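Local coordinates for protein polyphosphate kinase (Porphyromonas gingivalis, PDB 2O8R) that probably catalyses the reversible transfer of the terminal phosphate of ATP to a growing polyphosphate chain, using magnesium, at residues R359-A364 and S371-T376; L375-V380 and S385-L390; V430-M433 and K437-A440; T442-Y447 and R492-L497. The protein carries 3 engineered substitutions. All blocks are in the same frame, centred on the assembly; numbering follows the deposited sequence.

Contact 1: R359-A364 and S371-T376; sequences RLLMEA and SEIRLT. With SO4 (sulfate ion), chain I.
Leu361 and Ala364, one helical turn apart on helix 355-365, both meet Ile373 of strand 370-377, whose two branches divide the work. The gamma methyl CG2 of Ile373 touches CD2 of Leu361 at 3.7 Å, while its longer branch runs out to place CD1 4.1 Å from CB of Ala364. Both reaches follow from the first torsion: CG2 stands opposite the backbone N and CG1 opposite the carbonyl carbon, and this rotation (chi1 -54°) aims one branch at each helix residue. A beta-branched isoleucine suits the strand, and the small alanine lets the longer branch approach the helix.

Around this apolar patch, helix 385-395 supplies Ala389 beside Leu361 and Ala393 beside Ile373. The neighbouring residues of the strand turn to the other face of the sheet, where NH1 of Arg374 forms a salt bridge with OE2 of Glu372 at 3.1 Å, coming from above the carboxylate plane. At the strand's start, a classic beta bulge sets Ser371 and Glu372 together opposite the single residue Leu446 of the neighbouring strand.

On the far side of the helix, Arg359 pairs with Glu331 and packs on Gln395 of the second subunit, and Met362 lies on Ser396 of that subunit. A sulfate, probably from the crystallisation liquor, sits at the edge of the Arg359 guanidinium, although the modelled length of its bond to NE is doubtful.

With no hydrogen bond between the segments, the helix is held to the sheet of this phospholipase D-like domain by buried hydrocarbon contact, while the charged groups of Arg359, Glu372 and Arg374 take no part in it.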
loop_
_atom_site.group_PDB
_atom_site.type_symbol
_atom_site.label_atom_id
_atom_site.label_comp_id
_atom_site.label_asym_id
_atom_site.label_seq_id
_atom_site.Cartn_x
_atom_site.Cartn_y
_atom_site.Cartn_z
ATOM N N ARG A 359 17.662 7.202 13.908
ATOM C CA ARG A 359 18.680 8.227 14.156
ATOM C C ARG A 359 20.063 7.618 14.421
ATOM O O ARG A 359 21.073 8.039 13.841
ATOM C CB ARG A 359 18.290 9.021 15.391
ATOM C CG ARG A 359 18.271 10.488 15.193
ATOM C CD ARG A 359 16.877 10.986 15.427
ATOM N NE ARG A 359 16.638 11.606 16.739
ATOM C CZ ARG A 359 17.536 12.220 17.509
ATOM N NH1 ARG A 359 17.148 12.745 18.657
ATOM N NH2 ARG A 359 18.805 12.339 17.150
ATOM N N LEU A 360 20.089 6.631 15.316
ATOM C CA LEU A 360 21.298 5.907 15.639
ATOM C C LEU A 360 21.816 5.204 14.400
ATOM O O LEU A 360 22.986 5.333 14.043
ATOM C CB LEU A 360 21.038 4.890 16.748
ATOM C CG LEU A 360 22.348 4.387 17.340
ATOM C CD1 LEU A 360 23.010 5.527 18.089
ATOM C CD2 LEU A 360 22.110 3.221 18.262
ATOM N N LEU A 361 20.929 4.478 13.735
ATOM C CA LEU A 361 21.283 3.823 12.484
ATOM C C LEU A 361 21.870 4.804 11.479
ATOM O O LEU A 361 22.840 4.481 10.799
ATOM C CB LEU A 361 20.086 3.091 11.885
ATOM C CG LEU A 361 19.776 1.761 12.577
ATOM C CD1 LEU A 361 18.497 1.172 12.027
ATOM C CD2 LEU A 361 20.932 0.785 12.427
HETATM N N MSE A 362 21.307 6.006 11.412
HETATM C CA MSE A 362 21.800 7.026 10.487
HETATM C C MSE A 362 23.163 7.569 10.891
HETATM O O MSE A 362 24.008 7.810 10.031
HETATM C CB MSE A 362 20.806 8.168 10.351
HETATM C CG MSE A 362 19.587 7.825 9.532
HETATM SE SE MSE A 362 18.369 9.343 9.426
HETATM C CE MSE A 362 17.390 9.185 11.086
ATOM N N GLU A 363 23.377 7.761 12.191
ATOM C CA GLU A 363 24.705 8.140 12.675
ATOM C C GLU A 363 25.692 7.108 12.200
ATOM O O GLU A 363 26.650 7.446 11.508
ATOM C CB GLU A 363 24.753 8.271 14.207
ATOM C CG GLU A 363 24.321 9.647 14.667
ATOM C CD GLU A 363 24.592 9.945 16.128
ATOM O OE1 GLU A 363 25.290 9.159 16.812
ATOM O OE2 GLU A 363 24.087 10.990 16.596
ATOM N N ALA A 364 25.413 5.848 12.538
ATOM C CA ALA A 364 26.257 4.707 12.175
ATOM C C ALA A 364 26.525 4.610 10.680
ATOM O O ALA A 364 27.580 4.124 10.270
ATOM C CB ALA A 364 25.635 3.410 12.674
ATOM N N SER A 371 32.108 -0.865 11.396
ATOM C CA SER A 371 32.394 -1.924 10.448
ATOM C C SER A 371 31.093 -2.560 9.983
ATOM O O SER A 371 30.865 -2.704 8.779
ATOM C CB SER A 371 33.317 -2.979 11.066
ATOM O OG SER A 371 32.697 -3.633 12.160
ATOM N N GLU A 372 30.235 -2.942 10.928
ATOM C CA GLU A 372 28.985 -3.577 10.539
ATOM C C GLU A 372 27.740 -3.298 11.376
ATOM O O GLU A 372 27.821 -2.918 12.537
ATOM C CB GLU A 372 29.173 -5.078 10.300
ATOM C CG GLU A 372 29.525 -5.917 11.481
ATOM C CD GLU A 372 29.402 -7.410 11.175
ATOM O OE1 GLU A 372 30.056 -8.224 11.865
ATOM O OE2 GLU A 372 28.645 -7.773 10.247
ATOM N N ILE A 373 26.586 -3.461 10.731
ATOM C CA ILE A 373 25.279 -3.336 11.358
ATOM C C ILE A 373 24.497 -4.611 11.091
ATOM O O ILE A 373 24.466 -5.114 9.967
ATOM C CB ILE A 373 24.494 -2.171 10.780
ATOM C CG1 ILE A 373 25.314 -0.884 10.855
ATOM C CG2 ILE A 373 23.181 -2.014 11.499
ATOM C CD1 ILE A 373 24.687 0.287 10.119
ATOM N N ARG A 374 23.892 -5.155 12.138
ATOM C CA ARG A 374 23.146 -6.404 12.037
ATOM C C ARG A 374 21.873 -6.267 12.841
ATOM O O ARG A 374 21.913 -5.822 13.993
ATOM C CB ARG A 374 23.977 -7.559 12.581
ATOM C CG ARG A 374 25.360 -7.628 11.974
ATOM C CD ARG A 374 26.303 -8.491 12.776
ATOM N NE ARG A 374 26.027 -9.922 12.660
ATOM C CZ ARG A 374 26.185 -10.643 11.555
ATOM N NH1 ARG A 374 26.592 -10.071 10.427
ATOM N NH2 ARG A 374 25.923 -11.941 11.576
ATOM N N LEU A 375 20.743 -6.618 12.236
ATOM C CA LEU A 375 19.473 -6.580 12.966
ATOM C C LEU A 375 18.433 -7.645 12.573
ATOM O O LEU A 375 18.498 -8.287 11.510
ATOM C CB LEU A 375 18.858 -5.176 12.928
ATOM C CG LEU A 375 17.755 -4.862 11.917
ATOM C CD1 LEU A 375 17.031 -3.585 12.320
ATOM C CD2 LEU A 375 18.346 -4.737 10.546
ATOM N N THR A 376 17.467 -7.829 13.456
ATOM C CA THR A 376 16.381 -8.727 13.171
ATOM C C THR A 376 15.194 -7.898 12.680
ATOM O O THR A 376 15.115 -6.714 12.973
ATOM C CB THR A 376 16.039 -9.573 14.406
ATOM O OG1 THR A 376 15.850 -8.716 15.535
ATOM C CG2 THR A 376 17.178 -10.521 14.722
HETATM S S SO4 I . 13.334 13.592 16.880
HETATM O O1 SO4 I . 13.952 14.882 17.179
HETATM O O2 SO4 I . 12.281 13.300 17.851
HETATM O O3 SO4 I . 12.743 13.631 15.546
HETATM O O4 SO4 I . 14.350 12.555 16.936
#

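Contact 2: L375-V380 and S385-L390; sequences LTQYRV and SIISAL
Leu375 and Gln377 of strand 370-377 face Ile386, Ile387 and Leu390 of helix 385-395, the first two elements of a beta-alpha-beta unit that strand 399-404 completes. The helix runs back across the sheet at 146° to the strand segment, its axis 12.0 Å away, a spacing bridged by the side chains.

The apolar part centres on Leu375, whose two methyls part company: CD2 reaches CD1 of Leu390 at 3.6 Å, and CD1 approaches CG2 of Ile386 at 4.2 Å. Ile386 and Leu390 are four residues apart, and so rise from the same face of the helix. Leucine suits the strand position because its two methyls can each meet a different helix residue, while Ile386 and Leu390 each offer one methyl in return; Val402 and Val400 of the third element pack on Leu375 and Leu390 respectively.

The polar-to-apolar part belongs to Gln377, farther along the strand. Its chain bends at chi2 (-101°) and carries the amide over to the helix, OE1 lying 4.0 Å from CD1 of Ile387. This is packing without a hydrogen bond.

Beyond the strand, the chain turns toward the probable active site. Arg379, a predicted magnesium-site residue, lies in this loop, and Val380 and Ile387 both lean on Met422 of helix 416-425. Within the loop the ring of Tyr378, steeply tilted, puts CE2 over one face of the Arg379 guanidinium, 3.4 Å above its plane and displaced toward the rim.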
loop_
_atom_site.group_PDB
_atom_site.type_symbol
_atom_site.label_atom_id
_atom_site.label_comp_id
_atom_site.label_asym_id
_atom_site.label_seq_id
_atom_site.Cartn_x
_atom_site.Cartn_y
_atom_site.Cartn_z
ATOM N N LEU A 375 20.743 -6.618 12.236
ATOM C CA LEU A 375 19.473 -6.580 12.966
ATOM C C LEU A 375 18.433 -7.645 12.573
ATOM O O LEU A 375 18.498 -8.287 11.510
ATOM C CB LEU A 375 18.858 -5.176 12.928
ATOM C CG LEU A 375 17.755 -4.862 11.917
ATOM C CD1 LEU A 375 17.031 -3.585 12.320
ATOM C CD2 LEU A 375 18.346 -4.737 10.546
ATOM N N THR A 376 17.467 -7.829 13.456
ATOM C CA THR A 376 16.381 -8.727 13.171
ATOM C C THR A 376 15.194 -7.898 12.680
ATOM O O THR A 376 15.115 -6.714 12.973
ATOM C CB THR A 376 16.039 -9.573 14.406
ATOM O OG1 THR A 376 15.850 -8.716 15.535
ATOM C CG2 THR A 376 17.178 -10.521 14.722
ATOM N N GLN A 377 14.302 -8.520 11.910
ATOM C CA GLN A 377 13.101 -7.876 11.361
ATOM C C GLN A 377 12.014 -8.937 11.169
ATOM O O GLN A 377 12.305 -10.024 10.657
ATOM C CB GLN A 377 13.426 -7.246 10.003
ATOM C CG GLN A 377 13.711 -5.751 10.022
ATOM C CD GLN A 377 12.528 -4.905 9.561
ATOM O OE1 GLN A 377 12.675 -3.712 9.283
ATOM N NE2 GLN A 377 11.351 -5.519 9.474
ATOM N N TYR A 378 10.777 -8.641 11.581
ATOM C CA TYR A 378 9.672 -9.597 11.397
ATOM C C TYR A 378 9.505 -9.989 9.929
ATOM O O TYR A 378 9.613 -11.163 9.584
ATOM C CB TYR A 378 8.352 -9.067 11.956
ATOM C CG TYR A 378 7.155 -9.936 11.598
ATOM C CD1 TYR A 378 7.020 -11.223 12.113
ATOM C CD2 TYR A 378 6.157 -9.467 10.747
ATOM C CE1 TYR A 378 5.930 -12.021 11.787
ATOM C CE2 TYR A 378 5.062 -10.257 10.414
ATOM C CZ TYR A 378 4.952 -11.534 10.938
ATOM O OH TYR A 378 3.866 -12.320 10.606
ATOM N N ARG A 379 9.254 -8.988 9.085
ATOM C CA ARG A 379 9.214 -9.145 7.635
ATOM C C ARG A 379 10.063 -8.079 6.969
ATOM O O ARG A 379 10.357 -7.047 7.568
ATOM C CB ARG A 379 7.787 -8.961 7.117
ATOM C CG ARG A 379 6.954 -10.216 7.023
ATOM C CD ARG A 379 5.744 -10.001 6.126
ATOM N NE ARG A 379 4.924 -8.878 6.574
ATOM C CZ ARG A 379 3.777 -8.996 7.236
ATOM N NH1 ARG A 379 3.293 -10.196 7.526
ATOM N NH2 ARG A 379 3.109 -7.911 7.603
ATOM N N VAL A 380 10.456 -8.340 5.725
ATOM C CA VAL A 380 10.819 -7.270 4.794
ATOM C C VAL A 380 9.779 -7.241 3.670
ATOM O O VAL A 380 9.758 -8.105 2.797
ATOM C CB VAL A 380 12.273 -7.377 4.255
ATOM C CG1 VAL A 380 12.713 -8.826 4.153
ATOM C CG2 VAL A 380 12.407 -6.652 2.912
ATOM N N SER A 385 12.118 3.951 6.982
ATOM C CA SER A 385 13.270 4.710 7.478
ATOM C C SER A 385 14.454 3.845 7.854
ATOM O O SER A 385 15.592 4.105 7.462
ATOM C CB SER A 385 12.842 5.459 8.725
ATOM O OG SER A 385 11.777 6.330 8.417
ATOM N N ILE A 386 14.170 2.811 8.629
ATOM C CA ILE A 386 15.169 1.842 8.994
ATOM C C ILE A 386 15.814 1.200 7.765
ATOM O O ILE A 386 17.050 1.251 7.638
ATOM C CB ILE A 386 14.607 0.839 10.009
ATOM C CG1 ILE A 386 14.534 1.532 11.372
ATOM C CG2 ILE A 386 15.480 -0.402 10.110
ATOM C CD1 ILE A 386 13.937 0.706 12.459
ATOM N N ILE A 387 14.998 0.669 6.841
ATOM C CA ILE A 387 15.534 0.130 5.578
ATOM C C ILE A 387 16.410 1.183 4.878
ATOM O O ILE A 387 17.516 0.894 4.415
ATOM C CB ILE A 387 14.440 -0.331 4.585
ATOM C CG1 ILE A 387 13.501 -1.400 5.180
ATOM C CG2 ILE A 387 15.083 -0.829 3.297
ATOM C CD1 ILE A 387 14.189 -2.599 5.764
ATOM N N SER A 388 15.925 2.415 4.846
ATOM C CA SER A 388 16.641 3.490 4.197
ATOM C C SER A 388 17.984 3.766 4.856
ATOM O O SER A 388 19.008 3.862 4.168
ATOM C CB SER A 388 15.784 4.739 4.173
ATOM O OG SER A 388 14.885 4.684 3.076
ATOM N N ALA A 389 17.986 3.872 6.183
ATOM C CA ALA A 389 19.232 4.081 6.915
ATOM C C ALA A 389 20.186 2.926 6.647
ATOM O O ALA A 389 21.375 3.139 6.456
ATOM C CB ALA A 389 18.977 4.239 8.406
ATOM N N LEU A 390 19.648 1.709 6.609
ATOM C CA LEU A 390 20.458 0.523 6.348
ATOM C C LEU A 390 21.017 0.515 4.929
ATOM O O LEU A 390 22.169 0.159 4.724
ATOM C CB LEU A 390 19.649 -0.751 6.591
ATOM C CG LEU A 390 19.278 -1.067 8.040
ATOM C CD1 LEU A 390 18.281 -2.177 8.030
ATOM C CD2 LEU A 390 20.486 -1.439 8.900
#

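Contact 3: V430-M433 and K437-A440; sequences VYSM and KVHA. With SO4 (sulfate ion), chain F.
Ser432 and Lys437 bring the two backbones closest, their CA atoms 5.3 Å apart, as the chain leaves strand 428-431 and doubles back toward strand 442-447. No hydrogen bond links the segments. The strand itself ends at Tyr431, and its neighbour in the sheet is strand 399-404, to which Val430 is bonded through the backbone.

Ser432 makes the contact with its short side chain: CB rests 3.8 Å from CA of Lys437, and OG lies 3.6 Å from N of Val438. A residue this small can sit against main chain, and its hydroxyl has a weak hydrogen bond to the carbonyl O of Val404. From this point Lys437 extends its chain away, whereas Val438 fills a buried position beside the serine and packs on Leu497.

His439, the predicted phosphohistidine, follows directly. With CG opposite the backbone N (chi1 -171°), the imidazole is carried to a sulfate, probably from the crystallisation liquor, whose sulfur lies at the ring edge, in its plane. NE2 makes a weak hydrogen bond to sulfate O3 (3.2 Å, N-H...O angle 141°) and comes within 3.0 Å of O4. ND1 is hydrogen-bonded to Glu628, which fixes the ring's rotation, while His597 and Arg599 also bind the anion.

A sulfate held beside NE2 by these residues is consistent with a site that receives phosphate, and suggests that NE2 may be the nitrogen placed to accept it.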
loop_
_atom_site.group_PDB
_atom_site.type_symbol
_atom_site.label_atom_id
_atom_site.label_comp_id
_atom_site.label_asym_id
_atom_site.label_seq_id
_atom_site.Cartn_x
_atom_site.Cartn_y
_atom_site.Cartn_z
ATOM N N VAL A 430 19.124 -12.771 5.386
ATOM C CA VAL A 430 19.051 -14.199 5.644
ATOM C C VAL A 430 17.786 -14.603 6.399
ATOM O O VAL A 430 17.378 -13.954 7.371
ATOM C CB VAL A 430 20.381 -14.806 6.220
ATOM C CG1 VAL A 430 21.531 -13.770 6.249
ATOM C CG2 VAL A 430 20.161 -15.514 7.562
ATOM N N TYR A 431 17.152 -15.661 5.897
ATOM C CA TYR A 431 15.879 -16.169 6.412
ATOM C C TYR A 431 16.109 -17.283 7.420
ATOM O O TYR A 431 17.161 -17.940 7.399
ATOM C CB TYR A 431 15.010 -16.755 5.282
ATOM C CG TYR A 431 15.317 -16.285 3.876
ATOM C CD1 TYR A 431 16.358 -16.851 3.140
ATOM C CD2 TYR A 431 14.536 -15.301 3.266
ATOM C CE1 TYR A 431 16.635 -16.421 1.844
ATOM C CE2 TYR A 431 14.804 -14.871 1.972
ATOM C CZ TYR A 431 15.852 -15.434 1.268
ATOM O OH TYR A 431 16.111 -15.006 -0.012
ATOM N N SER A 432 15.115 -17.512 8.276
ATOM C CA SER A 432 15.110 -18.662 9.156
ATOM C C SER A 432 14.537 -19.810 8.334
ATOM O O SER A 432 13.328 -19.865 8.091
ATOM C CB SER A 432 14.204 -18.427 10.367
ATOM O OG SER A 432 13.954 -17.056 10.619
HETATM N N MSE A 433 15.402 -20.703 7.870
HETATM C CA MSE A 433 14.945 -21.944 7.251
HETATM C C MSE A 433 14.418 -22.879 8.346
HETATM O O MSE A 433 15.097 -23.077 9.353
HETATM C CB MSE A 433 16.047 -22.595 6.398
HETATM C CG MSE A 433 17.457 -22.032 6.569
HETATM SE SE MSE A 433 18.253 -22.391 8.317
HETATM C CE MSE A 433 18.507 -20.561 8.972
ATOM N N LYS A 437 12.391 -20.161 14.113
ATOM C CA LYS A 437 12.149 -18.849 13.545
ATOM C C LYS A 437 12.611 -17.820 14.568
ATOM O O LYS A 437 12.353 -17.969 15.762
ATOM C CB LYS A 437 10.689 -18.669 13.109
ATOM C CG LYS A 437 9.622 -18.948 14.169
ATOM C CD LYS A 437 8.271 -19.282 13.523
ATOM C CE LYS A 437 7.073 -18.926 14.415
ATOM N NZ LYS A 437 6.901 -19.808 15.602
ATOM N N VAL A 438 13.347 -16.810 14.112
ATOM C CA VAL A 438 13.986 -15.865 15.029
ATOM C C VAL A 438 13.010 -14.775 15.454
ATOM O O VAL A 438 12.706 -13.845 14.701
ATOM C CB VAL A 438 15.276 -15.251 14.431
ATOM C CG1 VAL A 438 15.887 -14.213 15.371
ATOM C CG2 VAL A 438 16.284 -16.343 14.131
ATOM N N HIS A 439 12.521 -14.896 16.677
ATOM C CA HIS A 439 11.577 -13.931 17.196
ATOM C C HIS A 439 12.311 -12.804 17.922
ATOM O O HIS A 439 11.728 -11.760 18.191
ATOM C CB HIS A 439 10.567 -14.631 18.105
ATOM C CG HIS A 439 9.432 -13.761 18.525
ATOM N ND1 HIS A 439 9.360 -13.185 19.773
ATOM C CD2 HIS A 439 8.327 -13.353 17.858
ATOM C CE1 HIS A 439 8.256 -12.468 19.862
ATOM N NE2 HIS A 439 7.609 -12.555 18.715
ATOM N N ALA A 440 13.592 -13.023 18.217
ATOM C CA ALA A 440 14.453 -12.037 18.884
ATOM C C ALA A 440 14.375 -10.638 18.264
ATOM O O ALA A 440 14.292 -10.488 17.049
ATOM C CB ALA A 440 15.882 -12.525 18.878
HETATM S S SO4 F . 5.158 -10.189 18.752
HETATM O O1 SO4 F . 4.266 -9.034 18.828
HETATM O O2 SO4 F . 4.356 -11.418 18.856
HETATM O O3 SO4 F . 5.869 -10.169 17.475
HETATM O O4 SO4 F . 6.171 -10.094 19.798
#

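Contact 4: T442-Y447 and R492-L497; sequences TALILY and RLFRIL
Phe494 of helix 484-497 brings the rim atoms of its ring to Thr442 and Leu444, two residues of strand 442-447 that face the same side of the sheet. The apolar contacts involve one side of the ring's rim: CE2 is 3.9 Å from CB of Leu444, and CD2 lies equally far, 3.9 Å, from CD2 of the same leucine. Leu444 has CG opposite its backbone N (chi1 -179°), which brings CD2, one of its two methyls, alongside the ring. The side chains of leucine and phenylalanine run past each other in opposite senses, so that each covers the flank of the other.

The domain has the phospholipase D-like arrangement of a mixed sheet with helices on both faces. Helix 484-497 covers the face opposite helices 355-365 and 385-395, and Phe494 reaches from the helix to the sheet, touching Thr376 on the neighbouring strand and meeting the ring of Phe403 at about 45° between planes.

Polar atoms also approach the ring, without hydrogen bonding to it. OG1 of Thr442 is 3.3 Å from CZ and comes in obliquely, whereas the carbonyl O of Thr442 lies in the ring plane at its edge, 3.7 Å from CZ, a place where the weakly positive C-H groups of an aromatic suit an oxygen. The backbone N of Thr442 is bonded to Thr376 OG1. Toward the outside of the helix, Arg492 and Arg495 both form salt bridges with Glu502.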
loop_
_atom_site.group_PDB
_atom_site.type_symbol
_atom_site.label_atom_id
_atom_site.label_comp_id
_atom_site.label_asym_id
_atom_site.label_seq_id
_atom_site.Cartn_x
_atom_site.Cartn_y
_atom_site.Cartn_z
ATOM N N THR A 442 16.598 -7.676 18.237
ATOM C CA THR A 442 17.888 -7.062 18.516
ATOM C C THR A 442 18.500 -6.370 17.299
ATOM O O THR A 442 18.309 -6.807 16.168
ATOM C CB THR A 442 18.910 -8.104 19.009
ATOM O OG1 THR A 442 19.134 -9.061 17.972
ATOM C CG2 THR A 442 18.407 -8.838 20.245
ATOM N N ALA A 443 19.236 -5.291 17.549
ATOM C CA ALA A 443 20.092 -4.672 16.536
ATOM C C ALA A 443 21.519 -4.596 17.078
ATOM O O ALA A 443 21.740 -4.673 18.290
ATOM C CB ALA A 443 19.586 -3.297 16.165
ATOM N N LEU A 444 22.490 -4.448 16.185
ATOM C CA LEU A 444 23.887 -4.487 16.593
ATOM C C LEU A 444 24.738 -3.614 15.720
ATOM O O LEU A 444 24.782 -3.810 14.513
ATOM C CB LEU A 444 24.432 -5.910 16.512
ATOM C CG LEU A 444 25.882 -6.093 16.940
ATOM C CD1 LEU A 444 26.073 -5.801 18.431
ATOM C CD2 LEU A 444 26.324 -7.492 16.614
ATOM N N ILE A 445 25.423 -2.658 16.337
ATOM C CA ILE A 445 26.376 -1.820 15.618
ATOM C C ILE A 445 27.778 -2.154 16.109
ATOM O O ILE A 445 28.050 -2.044 17.301
ATOM C CB ILE A 445 26.088 -0.329 15.822
ATOM C CG1 ILE A 445 24.716 0.025 15.268
ATOM C CG2 ILE A 445 27.106 0.498 15.101
ATOM C CD1 ILE A 445 24.101 1.190 15.962
ATOM N N LEU A 446 28.657 -2.571 15.194
ATOM C CA LEU A 446 30.021 -2.963 15.569
ATOM C C LEU A 446 31.084 -1.969 15.081
ATOM O O LEU A 446 31.068 -1.512 13.928
ATOM C CB LEU A 446 30.346 -4.381 15.083
ATOM C CG LEU A 446 29.554 -5.564 15.654
ATOM C CD1 LEU A 446 29.869 -6.819 14.864
ATOM C CD2 LEU A 446 29.788 -5.796 17.158
ATOM N N TYR A 447 32.002 -1.637 15.979
ATOM C CA TYR A 447 33.101 -0.755 15.655
ATOM C C TYR A 447 34.264 -1.542 15.082
ATOM O O TYR A 447 34.391 -2.740 15.352
ATOM C CB TYR A 447 33.563 -0.033 16.908
ATOM C CG TYR A 447 32.582 0.998 17.407
ATOM C CD1 TYR A 447 32.065 1.969 16.559
ATOM C CD2 TYR A 447 32.196 1.020 18.738
ATOM C CE1 TYR A 447 31.173 2.921 17.026
ATOM C CE2 TYR A 447 31.308 1.968 19.218
ATOM C CZ TYR A 447 30.795 2.912 18.363
ATOM O OH TYR A 447 29.908 3.846 18.862
ATOM N N ARG A 492 27.925 -12.636 19.133
ATOM C CA ARG A 492 27.976 -14.079 19.033
ATOM C C ARG A 492 26.662 -14.653 18.541
ATOM O O ARG A 492 26.661 -15.579 17.729
ATOM C CB ARG A 492 28.340 -14.690 20.388
ATOM C CG ARG A 492 28.418 -16.189 20.369
ATOM C CD ARG A 492 28.734 -16.757 21.735
ATOM N NE ARG A 492 30.162 -16.983 21.926
ATOM C CZ ARG A 492 30.877 -16.455 22.910
ATOM N NH1 ARG A 492 30.300 -15.674 23.812
ATOM N NH2 ARG A 492 32.170 -16.716 22.992
ATOM N N LEU A 493 25.549 -14.101 19.024
ATOM C CA LEU A 493 24.222 -14.544 18.587
ATOM C C LEU A 493 24.075 -14.450 17.069
ATOM O O LEU A 493 23.646 -15.412 16.422
ATOM C CB LEU A 493 23.114 -13.752 19.271
ATOM C CG LEU A 493 21.668 -14.037 18.839
ATOM C CD1 LEU A 493 21.294 -15.509 18.988
ATOM C CD2 LEU A 493 20.679 -13.127 19.595
ATOM N N PHE A 494 24.451 -13.309 16.495
ATOM C CA PHE A 494 24.254 -13.129 15.068
ATOM C C PHE A 494 25.144 -14.037 14.233
ATOM O O PHE A 494 24.764 -14.446 13.141
ATOM C CB PHE A 494 24.452 -11.686 14.659
ATOM C CG PHE A 494 23.255 -10.810 14.897
ATOM C CD1 PHE A 494 22.137 -10.915 14.092
ATOM C CD2 PHE A 494 23.261 -9.855 15.906
ATOM C CE1 PHE A 494 21.037 -10.092 14.285
ATOM C CE2 PHE A 494 22.157 -9.026 16.113
ATOM C CZ PHE A 494 21.044 -9.144 15.303
ATOM N N ARG A 495 26.320 -14.360 14.746
ATOM C CA ARG A 495 27.202 -15.271 14.036
ATOM C C ARG A 495 26.600 -16.658 14.024
ATOM O O ARG A 495 26.621 -17.338 12.999
ATOM C CB ARG A 495 28.588 -15.298 14.667
ATOM C CG ARG A 495 29.489 -14.217 14.146
ATOM C CD ARG A 495 30.847 -14.230 14.809
ATOM N NE ARG A 495 31.465 -15.547 14.813
ATOM C CZ ARG A 495 32.146 -16.070 13.801
ATOM N NH1 ARG A 495 32.308 -15.391 12.672
ATOM N NH2 ARG A 495 32.663 -17.284 13.919
ATOM N N ILE A 496 26.065 -17.066 15.170
ATOM C CA ILE A 496 25.329 -18.315 15.262
ATOM C C ILE A 496 24.138 -18.333 14.284
ATOM O O ILE A 496 23.962 -19.293 13.547
ATOM C CB ILE A 496 24.889 -18.615 16.714
ATOM C CG1 ILE A 496 26.118 -18.879 17.593
ATOM C CG2 ILE A 496 23.937 -19.812 16.762
ATOM C CD1 ILE A 496 25.805 -19.195 19.051
ATOM N N LEU A 497 23.346 -17.264 14.250
ATOM C CA LEU A 497 22.245 -17.176 13.279
ATOM C C LEU A 497 22.744 -17.154 11.820
ATOM O O LEU A 497 22.049 -17.618 10.908
ATOM C CB LEU A 497 21.333 -15.972 13.569
ATOM C CG LEU A 497 20.624 -16.010 14.917
ATOM C CD1 LEU A 497 19.839 -14.745 15.163
ATOM C CD2 LEU A 497 19.728 -17.238 15.027
#

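All four contacts lie in the first C-terminal phospholipase D-like domain and reach one mixed sheet. Contact 2 begins on strand 370-377 where contact 1 ends, the two sharing Leu375 and Thr376, with centres 10 Å apart; contacts 3 and 4 come later, in that order. Helices 355-365 and 385-395 cover one face there, and contacts 1 and 2 also touch the second subunit. Contact 4, 11 Å from contact 1, packs helix 484-497 on the opposite face, over the neighbouring strand 442-447. Contact 3, 13 to 19 Å from the others, lies in the loop past the end of strand 428-431, where Ala440 O bonds to Thr376 OG1. The packed sheet thereby carries the loop bearing the probable phosphohistidine.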